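Local coordinates for dual specificity protein phosphatase 18 (Homo sapiens, PDB 2ESB), which removes phosphate from tyrosine, serine and threonine residues of proteins, acting on synthetic phosphorylated MAPK peptides with a preference for the phosphotyrosine and diphosphorylated forms, at residues 116-120 against 121-125; 124-127 against 128-131; 141-145 against 146-150; 49-53 against 54-58; 70-74 against 75-79. One frame throughout, in Å; residues are numbered along the deposited sequence.

Contact 1 of 5, residues 116-120 against 121-125; sequences LAYLM and KYHAM
Tyr118, Tyr122 and His123 form an aromatic cluster at the C-terminal end of helix 110-122, a local contact between residues four and five apart where the helix gives way to a loop. The Tyr118 ring is thrown toward the C-terminal end because CG stands opposite the backbone N (chi1 165°). Its CE1 meets Tyr122 CD1 at 3.7 Å, the planes roughly parallel (27°) but so offset that little of one ring lies over the other. Across the same ring, CE2 of Tyr118 lies 3.7 Å from CD2 of His123, with the planes inclined at 70°. Water 1 joins the polar ends, 2.6 Å from Tyr118 OH and 2.8 Å from His123 NE2, in the plane of both rings. Leu119 CD2 also touches the imidazole, at CD2 of His123. Tyr122 stacks with His91, and its OH bonds to Asp88, tying the cluster to helix 83-95. With a leucine in place of Tyr118, water 1 would probably lose its hold on the hydroxyl and the His123 imidazole would be freer to turn. His123 N reaches Leu119 O at 2.9 Å from above the carbonyl plane, so the helix ends on a bent bond, with ring packing and a shared water fixing the side chains around it.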
loop_
_atom_site.group_PDB
_atom_site.type_symbol
_atom_site.label_atom_id
_atom_site.label_comp_id
_atom_site.label_asym_id
_atom_site.label_seq_id
_atom_site.Cartn_x
_atom_site.Cartn_y
_atom_site.Cartn_z
ATOM N N LEU A 116 4.112 0.441 1.427
ATOM C CA LEU A 116 5.558 0.624 1.539
ATOM C C LEU A 116 5.889 2.021 2.058
ATOM O O LEU A 116 6.765 2.179 2.910
ATOM C CB LEU A 116 6.255 0.401 0.186
ATOM C CG LEU A 116 6.107 -0.992 -0.435
ATOM C CD1 LEU A 116 6.905 -1.058 -1.733
ATOM C CD2 LEU A 116 6.591 -2.063 0.549
ATOM N N ALA A 117 5.180 3.031 1.559
ATOM C CA ALA A 117 5.428 4.397 1.998
ATOM C C ALA A 117 5.136 4.519 3.485
ATOM O O ALA A 117 5.898 5.142 4.235
ATOM C CB ALA A 117 4.553 5.393 1.200
ATOM N N TYR A 118 4.033 3.921 3.916
ATOM C CA TYR A 118 3.660 3.976 5.323
ATOM C C TYR A 118 4.713 3.324 6.220
ATOM O O TYR A 118 5.109 3.899 7.242
ATOM C CB TYR A 118 2.304 3.298 5.534
ATOM C CG TYR A 118 2.003 2.999 6.985
ATOM C CD1 TYR A 118 1.631 4.015 7.873
ATOM C CD2 TYR A 118 2.152 1.710 7.484
ATOM C CE1 TYR A 118 1.428 3.743 9.229
ATOM C CE2 TYR A 118 1.950 1.427 8.828
ATOM C CZ TYR A 118 1.594 2.445 9.694
ATOM O OH TYR A 118 1.441 2.160 11.027
ATOM N N LEU A 119 5.163 2.125 5.844
ATOM C CA LEU A 119 6.164 1.413 6.639
ATOM C C LEU A 119 7.454 2.214 6.790
ATOM O O LEU A 119 8.052 2.233 7.866
ATOM C CB LEU A 119 6.477 0.046 6.027
ATOM C CG LEU A 119 5.356 -0.992 6.117
ATOM C CD1 LEU A 119 5.749 -2.265 5.377
ATOM C CD2 LEU A 119 5.072 -1.298 7.585
ATOM N N MET A 120 7.885 2.883 5.725
ATOM C CA MET A 120 9.105 3.678 5.819
ATOM C C MET A 120 8.919 4.846 6.775
ATOM O O MET A 120 9.792 5.143 7.595
ATOM C CB MET A 120 9.521 4.236 4.451
ATOM C CG MET A 120 10.009 3.195 3.455
ATOM S SD MET A 120 10.835 3.978 2.035
ATOM C CE MET A 120 9.410 4.722 1.198
ATOM N N LYS A 121 7.777 5.513 6.674
ATOM C CA LYS A 121 7.542 6.668 7.519
ATOM C C LYS A 121 7.262 6.355 8.975
ATOM O O LYS A 121 7.778 7.035 9.858
ATOM C CB LYS A 121 6.401 7.526 6.962
ATOM C CG LYS A 121 6.222 8.828 7.731
ATOM C CD LYS A 121 5.155 9.748 7.153
ATOM C CE LYS A 121 5.130 11.092 7.928
ATOM N NZ LYS A 121 4.278 12.145 7.259
ATOM N N TYR A 122 6.475 5.320 9.244
ATOM C CA TYR A 122 6.128 5.024 10.630
ATOM C C TYR A 122 6.759 3.825 11.323
ATOM O O TYR A 122 6.586 3.652 12.530
ATOM C CB TYR A 122 4.604 4.940 10.762
ATOM C CG TYR A 122 3.963 6.300 10.753
ATOM C CD1 TYR A 122 3.427 6.829 9.586
ATOM C CD2 TYR A 122 3.955 7.090 11.906
ATOM C CE1 TYR A 122 2.900 8.114 9.559
ATOM C CE2 TYR A 122 3.432 8.379 11.887
ATOM C CZ TYR A 122 2.909 8.882 10.706
ATOM O OH TYR A 122 2.409 10.158 10.656
ATOM N N HIS A 123 7.467 2.982 10.578
ATOM C CA HIS A 123 8.118 1.825 11.193
ATOM C C HIS A 123 9.638 1.885 10.997
ATOM O O HIS A 123 10.346 0.886 11.145
ATOM C CB HIS A 123 7.533 0.532 10.618
ATOM C CG HIS A 123 6.176 0.206 11.166
ATOM N ND1 HIS A 123 5.992 -0.570 12.290
ATOM C CD2 HIS A 123 4.943 0.616 10.788
ATOM C CE1 HIS A 123 4.704 -0.624 12.580
ATOM N NE2 HIS A 123 4.046 0.087 11.684
ATOM N N ALA A 124 10.115 3.075 10.648
ATOM C CA ALA A 124 11.538 3.328 10.435
ATOM C C ALA A 124 12.218 2.220 9.630
ATOM O O ALA A 124 13.261 1.694 10.028
ATOM C CB ALA A 124 12.229 3.500 11.787
ATOM N N MET A 125 11.622 1.865 8.497
ATOM C CA MET A 125 12.184 0.822 7.648
ATOM C C MET A 125 12.702 1.384 6.336
ATOM O O MET A 125 12.128 2.319 5.784
ATOM C CB MET A 125 11.131 -0.249 7.347
ATOM C CG MET A 125 10.730 -1.082 8.560
ATOM S SD MET A 125 9.333 -2.180 8.229
ATOM C CE MET A 125 10.164 -3.647 7.734
HETATM O O HOH W 1 1.302 -0.318 11.947
#

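Contact 2 of 5, residues 124-127 against 128-131; sequences AMSL and LDAH
Ser126 caps the first turn of helix 127-137 by accepting from Asp129 N, a local contact in which the short connection after helix 110-122 starts the next helix; Leu127 and Met125 carry the rest of it. The Ser126 OG, at chi1 62°, sits between the backbone N and the carbonyl carbon, and from there it takes a fairly straight N-cap bond from Asp129 N at 2.9 Å. In a capping box the Asp129 carboxylate would return a bond to the Ser126 amide; here water 2 takes that place, accepting from Ser126 N at 2.8 Å and donating to Asp129 OD2 at 2.6 Å. The regular helical bonds begin with Ala130 N to Ser126 O, also 2.8 Å, and Leu127 O receives His131 N one residue on. Leu127 meets the next segment mainly through its backbone; its side chain turns the other way, into Trp148, Leu151 and Ile152 of helix 145-159. Met125 is bent at its last torsion, which brings CE to 3.4 Å from Asp129 O, while its CB lies 4.2 Å from Ala130 CB, a hydrophobic flank to the first turn. The amides of Leu127 and Leu128 bond to Glu155 and Thr163. Each of the first three amides of the helix thus has a side-chain oxygen as acceptor, and the carboxylates of Asp129 and Glu155 would probably interact favourably with the positive end of the helix dipole.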
loop_
_atom_site.group_PDB
_atom_site.type_symbol
_atom_site.label_atom_id
_atom_site.label_comp_id
_atom_site.label_asym_id
_atom_site.label_seq_id
_atom_site.Cartn_x
_atom_site.Cartn_y
_atom_site.Cartn_z
ATOM N N ALA A 124 10.115 3.075 10.648
ATOM C CA ALA A 124 11.538 3.328 10.435
ATOM C C ALA A 124 12.218 2.220 9.630
ATOM O O ALA A 124 13.261 1.694 10.028
ATOM C CB ALA A 124 12.229 3.500 11.787
ATOM N N MET A 125 11.622 1.865 8.497
ATOM C CA MET A 125 12.184 0.822 7.648
ATOM C C MET A 125 12.702 1.384 6.336
ATOM O O MET A 125 12.128 2.319 5.784
ATOM C CB MET A 125 11.131 -0.249 7.347
ATOM C CG MET A 125 10.730 -1.082 8.560
ATOM S SD MET A 125 9.333 -2.180 8.229
ATOM C CE MET A 125 10.164 -3.647 7.734
ATOM N N SER A 126 13.804 0.826 5.850
ATOM C CA SER A 126 14.348 1.255 4.568
ATOM C C SER A 126 13.347 0.741 3.531
ATOM O O SER A 126 12.550 -0.154 3.839
ATOM C CB SER A 126 15.702 0.597 4.325
ATOM O OG SER A 126 15.542 -0.805 4.275
ATOM N N LEU A 127 13.375 1.296 2.320
ATOM C CA LEU A 127 12.467 0.840 1.277
ATOM C C LEU A 127 12.692 -0.653 1.067
ATOM O O LEU A 127 11.744 -1.428 0.923
ATOM C CB LEU A 127 12.704 1.602 -0.040
ATOM C CG LEU A 127 11.813 1.213 -1.237
ATOM C CD1 LEU A 127 10.324 1.283 -0.837
ATOM C CD2 LEU A 127 12.088 2.153 -2.429
ATOM N N LEU A 128 13.954 -1.066 1.064
ATOM C CA LEU A 128 14.272 -2.481 0.876
ATOM C C LEU A 128 13.645 -3.351 1.973
ATOM O O LEU A 128 13.017 -4.380 1.680
ATOM C CB LEU A 128 15.794 -2.689 0.869
ATOM C CG LEU A 128 16.301 -4.135 0.742
ATOM C CD1 LEU A 128 15.818 -4.739 -0.563
ATOM C CD2 LEU A 128 17.826 -4.164 0.798
ATOM N N ASP A 129 13.814 -2.948 3.230
ATOM C CA ASP A 129 13.260 -3.737 4.335
ATOM C C ASP A 129 11.737 -3.695 4.343
ATOM O O ASP A 129 11.082 -4.685 4.669
ATOM C CB ASP A 129 13.811 -3.267 5.691
ATOM C CG ASP A 129 15.281 -3.648 5.895
ATOM O OD1 ASP A 129 15.796 -4.506 5.146
ATOM O OD2 ASP A 129 15.925 -3.094 6.813
ATOM N N ALA A 130 11.167 -2.556 3.978
ATOM C CA ALA A 130 9.714 -2.457 3.923
ATOM C C ALA A 130 9.203 -3.418 2.849
ATOM O O ALA A 130 8.169 -4.068 3.021
ATOM C CB ALA A 130 9.302 -1.021 3.595
ATOM N N HIS A 131 9.921 -3.511 1.728
ATOM C CA HIS A 131 9.489 -4.419 0.668
ATOM C C HIS A 131 9.630 -5.894 1.075
ATOM O O HIS A 131 8.721 -6.698 0.852
ATOM C CB HIS A 131 10.273 -4.174 -0.632
ATOM C CG HIS A 131 9.955 -5.166 -1.711
ATOM N ND1 HIS A 131 10.686 -6.319 -1.897
ATOM C CD2 HIS A 131 8.919 -5.233 -2.583
ATOM C CE1 HIS A 131 10.110 -7.060 -2.832
ATOM N NE2 HIS A 131 9.035 -6.424 -3.262
HETATM O O HOH W 2 15.243 -0.726 7.680
#

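Contact 3 of 5, residues 141-145 against 146-150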
loop_
_atom_site.group_PDB
_atom_site.type_symbol
_atom_site.label_atom_id
_atom_site.label_comp_id
_atom_site.label_asym_id
_atom_site.label_seq_id
_atom_site.Cartn_x
_atom_site.Cartn_y
_atom_site.Cartn_z
ATOM N N ILE A 141 2.652 -9.006 -4.085
ATOM C CA ILE A 141 2.806 -7.565 -4.299
ATOM C C ILE A 141 3.877 -7.255 -5.340
ATOM O O ILE A 141 4.936 -7.893 -5.378
ATOM C CB ILE A 141 3.139 -6.780 -2.995
ATOM C CG1 ILE A 141 4.466 -7.255 -2.405
ATOM C CG2 ILE A 141 2.007 -6.958 -1.982
ATOM C CD1 ILE A 141 5.226 -6.161 -1.708
ATOM N N ARG A 142 3.581 -6.283 -6.194
ATOM C CA ARG A 142 4.508 -5.875 -7.237
ATOM C C ARG A 142 4.153 -4.496 -7.783
ATOM O O ARG A 142 3.462 -4.374 -8.784
ATOM C CB ARG A 142 4.521 -6.903 -8.377
ATOM C CG ARG A 142 5.389 -6.479 -9.566
ATOM C CD ARG A 142 5.813 -7.642 -10.447
ATOM N NE ARG A 142 6.880 -8.420 -9.826
ATOM C CZ ARG A 142 8.080 -8.625 -10.366
ATOM N NH1 ARG A 142 8.383 -8.110 -11.551
ATOM N NH2 ARG A 142 8.982 -9.343 -9.711
ATOM N N PRO A 143 4.623 -3.431 -7.119
ATOM C CA PRO A 143 4.323 -2.076 -7.592
ATOM C C PRO A 143 4.858 -1.898 -9.024
ATOM O O PRO A 143 5.900 -2.465 -9.369
ATOM C CB PRO A 143 5.088 -1.196 -6.607
ATOM C CG PRO A 143 5.096 -2.017 -5.336
ATOM C CD PRO A 143 5.404 -3.401 -5.869
ATOM N N ASN A 144 4.163 -1.122 -9.854
ATOM C CA ASN A 144 4.660 -0.909 -11.211
ATOM C C ASN A 144 5.918 -0.061 -11.096
ATOM O O ASN A 144 6.148 0.572 -10.058
ATOM C CB ASN A 144 3.597 -0.247 -12.117
ATOM C CG ASN A 144 3.307 1.209 -11.759
ATOM O OD1 ASN A 144 4.206 2.055 -11.730
ATOM N ND2 ASN A 144 2.031 1.511 -11.510
ATOM N N SER A 145 6.749 -0.059 -12.139
ATOM C CA SER A 145 8.002 0.688 -12.112
ATOM C C SER A 145 7.909 2.179 -11.793
ATOM O O SER A 145 8.830 2.749 -11.194
ATOM C CB SER A 145 8.768 0.477 -13.431
ATOM O OG SER A 145 9.276 -0.849 -13.486
ATOM N N GLY A 146 6.824 2.823 -12.194
ATOM C CA GLY A 146 6.682 4.239 -11.890
ATOM C C GLY A 146 6.511 4.442 -10.386
ATOM O O GLY A 146 7.028 5.398 -9.806
ATOM N N PHE A 147 5.773 3.544 -9.745
ATOM C CA PHE A 147 5.574 3.652 -8.304
ATOM C C PHE A 147 6.914 3.408 -7.595
ATOM O O PHE A 147 7.196 4.006 -6.562
ATOM C CB PHE A 147 4.514 2.641 -7.836
ATOM C CG PHE A 147 3.112 2.943 -8.332
ATOM C CD1 PHE A 147 2.096 1.995 -8.206
ATOM C CD2 PHE A 147 2.809 4.177 -8.909
ATOM C CE1 PHE A 147 0.793 2.269 -8.647
ATOM C CE2 PHE A 147 1.515 4.467 -9.354
ATOM C CZ PHE A 147 0.503 3.513 -9.224
ATOM N N TRP A 148 7.746 2.535 -8.153
ATOM C CA TRP A 148 9.049 2.286 -7.553
ATOM C C TRP A 148 9.889 3.565 -7.583
ATOM O O TRP A 148 10.516 3.928 -6.588
ATOM C CB TRP A 148 9.774 1.143 -8.270
ATOM C CG TRP A 148 9.385 -0.200 -7.731
ATOM C CD1 TRP A 148 8.624 -1.146 -8.346
ATOM C CD2 TRP A 148 9.715 -0.724 -6.439
ATOM N NE1 TRP A 148 8.452 -2.231 -7.516
ATOM C CE2 TRP A 148 9.113 -1.996 -6.338
ATOM C CE3 TRP A 148 10.462 -0.236 -5.352
ATOM C CZ2 TRP A 148 9.232 -2.795 -5.189
ATOM C CZ3 TRP A 148 10.580 -1.030 -4.208
ATOM C CH2 TRP A 148 9.967 -2.294 -4.137
ATOM N N GLU A 149 9.894 4.259 -8.717
ATOM C CA GLU A 149 10.649 5.510 -8.818
ATOM C C GLU A 149 10.124 6.504 -7.776
ATOM O O GLU A 149 10.890 7.243 -7.149
ATOM C CB GLU A 149 10.488 6.125 -10.215
ATOM C CG GLU A 149 11.214 5.399 -11.334
ATOM C CD GLU A 149 10.690 5.791 -12.712
ATOM O OE1 GLU A 149 10.390 6.988 -12.917
ATOM O OE2 GLU A 149 10.584 4.906 -13.589
ATOM N N GLN A 150 8.804 6.536 -7.609
ATOM C CA GLN A 150 8.195 7.432 -6.631
ATOM C C GLN A 150 8.589 7.045 -5.209
ATOM O O GLN A 150 8.864 7.916 -4.370
ATOM C CB GLN A 150 6.674 7.427 -6.788
ATOM C CG GLN A 150 6.205 8.214 -8.013
ATOM C CD GLN A 150 4.748 7.963 -8.343
ATOM O OE1 GLN A 150 3.899 7.979 -7.461
ATOM N NE2 GLN A 150 4.451 7.737 -9.621
#
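Asn144 caps helix 145-159 and sets its amide nitrogen over the face of the Phe147 ring. From CB the side chain turns in between the backbone N and the carbonyl carbon (chi1 70°), which folds CG back over the first turn, 3.8 Å from Phe147 CD1. OD1 then accepts Phe147 N at 2.9 Å, the donor standing above the carbonyl plane, and a weak bond from Gly146 N at 2.8 Å. The other branch, ND2, rides 3.1 Å above the plane of the Phe147 ring, over its centre, with amide and ring planes 40° apart; it is also bonded to Asp73. One residue earlier, Pro143 CB sits over a face of Trp148 in a CH-pi contact, 4.0 Å from the centroid of the five-membered ring, whose NE1 bonds to Tyr178. An alanine at Phe147 would remove the ring under ND2, and the Asn144 amide would probably be less firmly fixed in its rotation. Trp148 N to Asn144 O, 3.2 Å, starts the helical pattern. This is a classic asparagine N-cap beside the active-site region: Phe147 lies about 8 Å, side chain to side chain, from Cys104, the predicted phosphocysteine nucleophile.

Contact 4 of 5, residues 49-53 against 54-58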
loop_
_atom_site.group_PDB
_atom_site.type_symbol
_atom_site.label_atom_id
_atom_site.label_comp_id
_atom_site.label_asym_id
_atom_site.label_seq_id
_atom_site.Cartn_x
_atom_site.Cartn_y
_atom_site.Cartn_z
ATOM N N VAL A 49 -11.363 1.617 5.603
ATOM C CA VAL A 49 -11.071 1.010 4.311
ATOM C C VAL A 49 -10.605 2.094 3.343
ATOM O O VAL A 49 -11.318 3.071 3.088
ATOM C CB VAL A 49 -12.315 0.308 3.714
ATOM C CG1 VAL A 49 -12.001 -0.183 2.302
ATOM C CG2 VAL A 49 -12.731 -0.880 4.603
ATOM N N ILE A 50 -9.398 1.926 2.817
ATOM C CA ILE A 50 -8.833 2.883 1.875
ATOM C C ILE A 50 -8.708 2.205 0.515
ATOM O O ILE A 50 -7.881 1.321 0.315
ATOM C CB ILE A 50 -7.446 3.376 2.330
ATOM C CG1 ILE A 50 -7.553 4.011 3.725
ATOM C CG2 ILE A 50 -6.926 4.403 1.333
ATOM C CD1 ILE A 50 -6.239 4.615 4.262
ATOM N N ASN A 51 -9.558 2.632 -0.407
ATOM C CA ASN A 51 -9.635 2.088 -1.752
ATOM C C ASN A 51 -8.704 2.888 -2.651
ATOM O O ASN A 51 -8.989 4.031 -3.012
ATOM C CB ASN A 51 -11.106 2.169 -2.202
ATOM C CG ASN A 51 -11.337 1.722 -3.639
ATOM O OD1 ASN A 51 -10.410 1.538 -4.427
ATOM N ND2 ASN A 51 -12.606 1.575 -3.990
ATOM N N VAL A 52 -7.575 2.281 -3.008
ATOM C CA VAL A 52 -6.605 2.949 -3.855
ATOM C C VAL A 52 -6.835 2.573 -5.320
ATOM O O VAL A 52 -6.053 1.842 -5.925
ATOM C CB VAL A 52 -5.152 2.582 -3.434
ATOM C CG1 VAL A 52 -4.179 3.578 -4.030
ATOM C CG2 VAL A 52 -5.030 2.574 -1.913
ATOM N N SER A 53 -7.927 3.064 -5.887
ATOM C CA SER A 53 -8.240 2.769 -7.286
ATOM C C SER A 53 -9.273 3.750 -7.806
ATOM O O SER A 53 -9.975 4.404 -7.040
ATOM C CB SER A 53 -8.834 1.371 -7.428
ATOM O OG SER A 53 -10.216 1.414 -7.095
ATOM N N VAL A 54 -9.373 3.824 -9.123
ATOM C CA VAL A 54 -10.347 4.684 -9.751
ATOM C C VAL A 54 -11.598 3.853 -9.999
ATOM O O VAL A 54 -12.719 4.314 -9.806
ATOM C CB VAL A 54 -9.847 5.176 -11.133
ATOM C CG1 VAL A 54 -10.921 6.000 -11.817
ATOM C CG2 VAL A 54 -8.586 6.002 -10.965
ATOM N N GLU A 55 -11.373 2.602 -10.380
ATOM C CA GLU A 55 -12.441 1.706 -10.800
ATOM C C GLU A 55 -13.180 0.786 -9.829
ATOM O O GLU A 55 -14.292 0.362 -10.131
ATOM C CB GLU A 55 -11.914 0.861 -11.970
ATOM C CG GLU A 55 -11.059 -0.351 -11.566
ATOM C CD GLU A 55 -9.603 -0.011 -11.253
ATOM O OE1 GLU A 55 -9.262 1.182 -11.099
ATOM O OE2 GLU A 55 -8.792 -0.956 -11.163
ATOM N N VAL A 56 -12.591 0.462 -8.684
ATOM C CA VAL A 56 -13.256 -0.432 -7.740
ATOM C C VAL A 56 -14.306 0.282 -6.898
ATOM O O VAL A 56 -14.049 1.343 -6.323
ATOM C CB VAL A 56 -12.225 -1.107 -6.796
ATOM C CG1 VAL A 56 -12.918 -2.121 -5.885
ATOM C CG2 VAL A 56 -11.134 -1.781 -7.626
ATOM N N VAL A 57 -15.497 -0.302 -6.836
ATOM C CA VAL A 57 -16.581 0.267 -6.045
ATOM C C VAL A 57 -16.696 -0.475 -4.709
ATOM O O VAL A 57 -16.672 -1.705 -4.674
ATOM C CB VAL A 57 -17.927 0.144 -6.783
ATOM C CG1 VAL A 57 -19.080 0.460 -5.811
ATOM C CG2 VAL A 57 -17.937 1.076 -7.999
ATOM N N ASN A 58 -16.804 0.271 -3.612
ATOM C CA ASN A 58 -16.962 -0.339 -2.288
ATOM C C ASN A 58 -18.431 -0.440 -1.882
ATOM O O ASN A 58 -19.227 0.458 -2.176
ATOM C CB ASN A 58 -16.292 0.512 -1.194
ATOM C CG ASN A 58 -14.789 0.393 -1.181
ATOM O OD1 ASN A 58 -14.082 1.368 -1.402
ATOM N ND2 ASN A 58 -14.292 -0.813 -0.911
#
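Asn51, at the end of strand 48-51, reaches across to Val56 and Asn58 and ties down the loop that follows. Its CG lies anti to the backbone N (chi1 176°), which carries the amide away from the strand and between the strand end and the returning loop. ND2 spends two bonds there, one to Val56 O at 2.8 Å and one to Asn58 OD1 at 3.0 Å. Val56 O lies close to the plane of the Asn51 amide, whereas ND2 itself stands well above the carbonyl planes of both acceptors. The two asparagine side chains run past each other in opposite senses, with amide planes almost perpendicular at 86°, and Asn58 is held from its other end by His103, to which its ND2 bonds.

OD1 of Asn51 is gripped as well: Ser53 OG donates to it at 2.7 Å, in the carbonyl plane and on a lone pair. The strand belongs to the central sheet of the phosphatase fold, and the loop runs beside the signature loop; the Ser53 side chain is about 5 Å from that of Cys104, the predicted phosphocysteine residue. At Ser53 a chi1 of 81° turns OG into the loop, so that the hydroxyl also accepts Val56 N at 3.0 Å, with Val56 CB close by at 3.2 Å. A relay thus runs from the Val56 amide through the hydroxyl to the Asn51 amide. Glu55 bends at chi2, folding its carboxylate back; OE1 takes a weak bond from Val54 N, and OE2 makes a salt bridge with Arg110, the arginine of the signature sequence.

Contact 5 of 5, residues 70-74 against 75-79; sequences PVADS and PNSRL
Ser74 and Ser77 close a type I beta turn, Ser77 N bonding to Ser74 O at 3.0 Å, with Pro75 and Asn76 at its corners. Among the hydrogen bonds of side chains, the Ser74 hydroxyl acts within the turn itself. Its OG lies anti to the backbone N (chi1 159°), pointing forward along the chain, where it accepts Asn76 N at 3.1 Å and makes an ST turn inside the larger one. Ser77 OG reaches farther back and donates to Ala72 O at 2.9 Å, coming from above the carbonyl plane. The same carbonyl takes a weak bond from Ser74 N, the closure of an inverse gamma turn centred on Asp73.

Water adds a third kind of link: water 3 accepts from Ala72 N at 3.0 Å and donates to Ser77 OG at 3.1 Å, so this hydroxyl both gives and receives. The apolar contact is Val71 CG2 against Leu79 CD2 at 4.0 Å, the two side chains crossing at about a right angle.

Residues 70-79 lie between strand 65-68 and helix 83-95, in the position that, as in related dual-specificity phosphatases, probably corresponds to the general-acid loop. Leu79 packs on helices 110-122 and 145-159, Val71 rests on Val52, and Asp73 bonds to Ser109, which places the loop against those two helices, beside the end of strand 65-68.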
loop_
_atom_site.group_PDB
_atom_site.type_symbol
_atom_site.label_atom_id
_atom_site.label_comp_id
_atom_site.label_asym_id
_atom_site.label_seq_id
_atom_site.Cartn_x
_atom_site.Cartn_y
_atom_site.Cartn_z
ATOM N N PRO A 70 -8.348 7.891 -5.987
ATOM C CA PRO A 70 -8.561 7.581 -7.403
ATOM C C PRO A 70 -7.359 7.609 -8.338
ATOM O O PRO A 70 -7.158 8.585 -9.057
ATOM C CB PRO A 70 -9.628 8.599 -7.804
ATOM C CG PRO A 70 -9.174 9.816 -7.057
ATOM C CD PRO A 70 -8.831 9.255 -5.679
ATOM N N VAL A 71 -6.567 6.541 -8.329
ATOM C CA VAL A 71 -5.420 6.453 -9.228
ATOM C C VAL A 71 -5.495 5.168 -10.025
ATOM O O VAL A 71 -5.981 4.146 -9.539
ATOM C CB VAL A 71 -4.073 6.479 -8.477
ATOM C CG1 VAL A 71 -3.912 7.808 -7.733
ATOM C CG2 VAL A 71 -3.995 5.318 -7.519
ATOM N N ALA A 72 -5.052 5.241 -11.273
ATOM C CA ALA A 72 -5.024 4.085 -12.142
ATOM C C ALA A 72 -3.679 3.430 -11.864
ATOM O O ALA A 72 -2.769 4.076 -11.334
ATOM C CB ALA A 72 -5.105 4.527 -13.607
ATOM N N ASP A 73 -3.542 2.151 -12.192
ATOM C CA ASP A 73 -2.261 1.498 -11.974
ATOM C C ASP A 73 -1.380 1.765 -13.190
ATOM O O ASP A 73 -1.176 0.898 -14.037
ATOM C CB ASP A 73 -2.420 -0.005 -11.765
ATOM C CG ASP A 73 -1.076 -0.699 -11.588
ATOM O OD1 ASP A 73 -0.172 -0.092 -10.965
ATOM O OD2 ASP A 73 -0.922 -1.844 -12.060
ATOM N N SER A 74 -0.879 2.991 -13.262
ATOM C CA SER A 74 -0.031 3.431 -14.353
ATOM C C SER A 74 1.225 4.069 -13.796
ATOM O O SER A 74 1.185 4.746 -12.773
ATOM C CB SER A 74 -0.778 4.453 -15.215
ATOM O OG SER A 74 0.127 5.244 -15.962
ATOM N N PRO A 75 2.364 3.868 -14.473
ATOM C CA PRO A 75 3.615 4.460 -13.996
ATOM C C PRO A 75 3.546 5.988 -13.950
ATOM O O PRO A 75 4.333 6.635 -13.260
ATOM C CB PRO A 75 4.648 3.938 -14.996
ATOM C CG PRO A 75 3.841 3.742 -16.255
ATOM C CD PRO A 75 2.573 3.115 -15.724
ATOM N N ASN A 76 2.579 6.558 -14.661
ATOM C CA ASN A 76 2.412 8.007 -14.703
ATOM C C ASN A 76 1.543 8.558 -13.575
ATOM O O ASN A 76 1.599 9.747 -13.267
ATOM C CB ASN A 76 1.815 8.424 -16.051
ATOM C CG ASN A 76 2.633 7.929 -17.223
ATOM O OD1 ASN A 76 3.833 8.211 -17.326
ATOM N ND2 ASN A 76 1.991 7.183 -18.116
ATOM N N SER A 77 0.736 7.701 -12.958
ATOM C CA SER A 77 -0.130 8.146 -11.873
ATOM C C SER A 77 0.674 8.660 -10.679
ATOM O O SER A 77 1.586 7.989 -10.194
ATOM C CB SER A 77 -1.048 7.002 -11.432
ATOM O OG SER A 77 -1.947 6.670 -12.469
ATOM N N ARG A 78 0.315 9.845 -10.199
ATOM C CA ARG A 78 1.006 10.456 -9.073
ATOM C C ARG A 78 0.564 9.933 -7.703
ATOM O O ARG A 78 0.061 10.696 -6.874
ATOM C CB ARG A 78 0.820 11.977 -9.118
ATOM C CG ARG A 78 1.376 12.634 -10.373
ATOM C CD ARG A 78 1.143 14.143 -10.336
ATOM N NE ARG A 78 1.793 14.768 -9.184
ATOM C CZ ARG A 78 3.104 14.728 -8.959
ATOM N NH1 ARG A 78 3.906 14.094 -9.807
ATOM N NH2 ARG A 78 3.619 15.311 -7.884
ATOM N N LEU A 79 0.758 8.641 -7.457
ATOM C CA LEU A 79 0.380 8.067 -6.174
ATOM C C LEU A 79 1.181 8.770 -5.095
ATOM O O LEU A 79 0.725 8.903 -3.957
ATOM C CB LEU A 79 0.707 6.575 -6.115
ATOM C CG LEU A 79 -0.400 5.569 -5.807
ATOM C CD1 LEU A 79 0.271 4.257 -5.434
ATOM C CD2 LEU A 79 -1.311 6.047 -4.676
HETATM O O HOH W 3 -4.702 8.033 -12.310
#

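Along the chain the order is contact 4, contact 5, contact 1, contact 2, contact 3, all within one catalytic domain. Contact 4 runs off strand 48-51 and contact 5 comes after the neighbouring strand 65-68; their centres are about 13 Å apart, and Val54 and Val52 of the first pack on the second. Contact 3, at the start of helix 145-159, touches contact 5 through Gln150 and Ser77, with centres about 10 Å apart. Contacts 1 and 2 share Ala124 and Met125 and lead from helix 110-122 to helix 127-137. Their centres are about 22 and 25 Å from that of contact 4. Contacts 3, 4 and 5 each bring a side chain within about 5 to 8 Å of that of Cys104, the predicted nucleophile, while contacts 1 and 2 lie away from it.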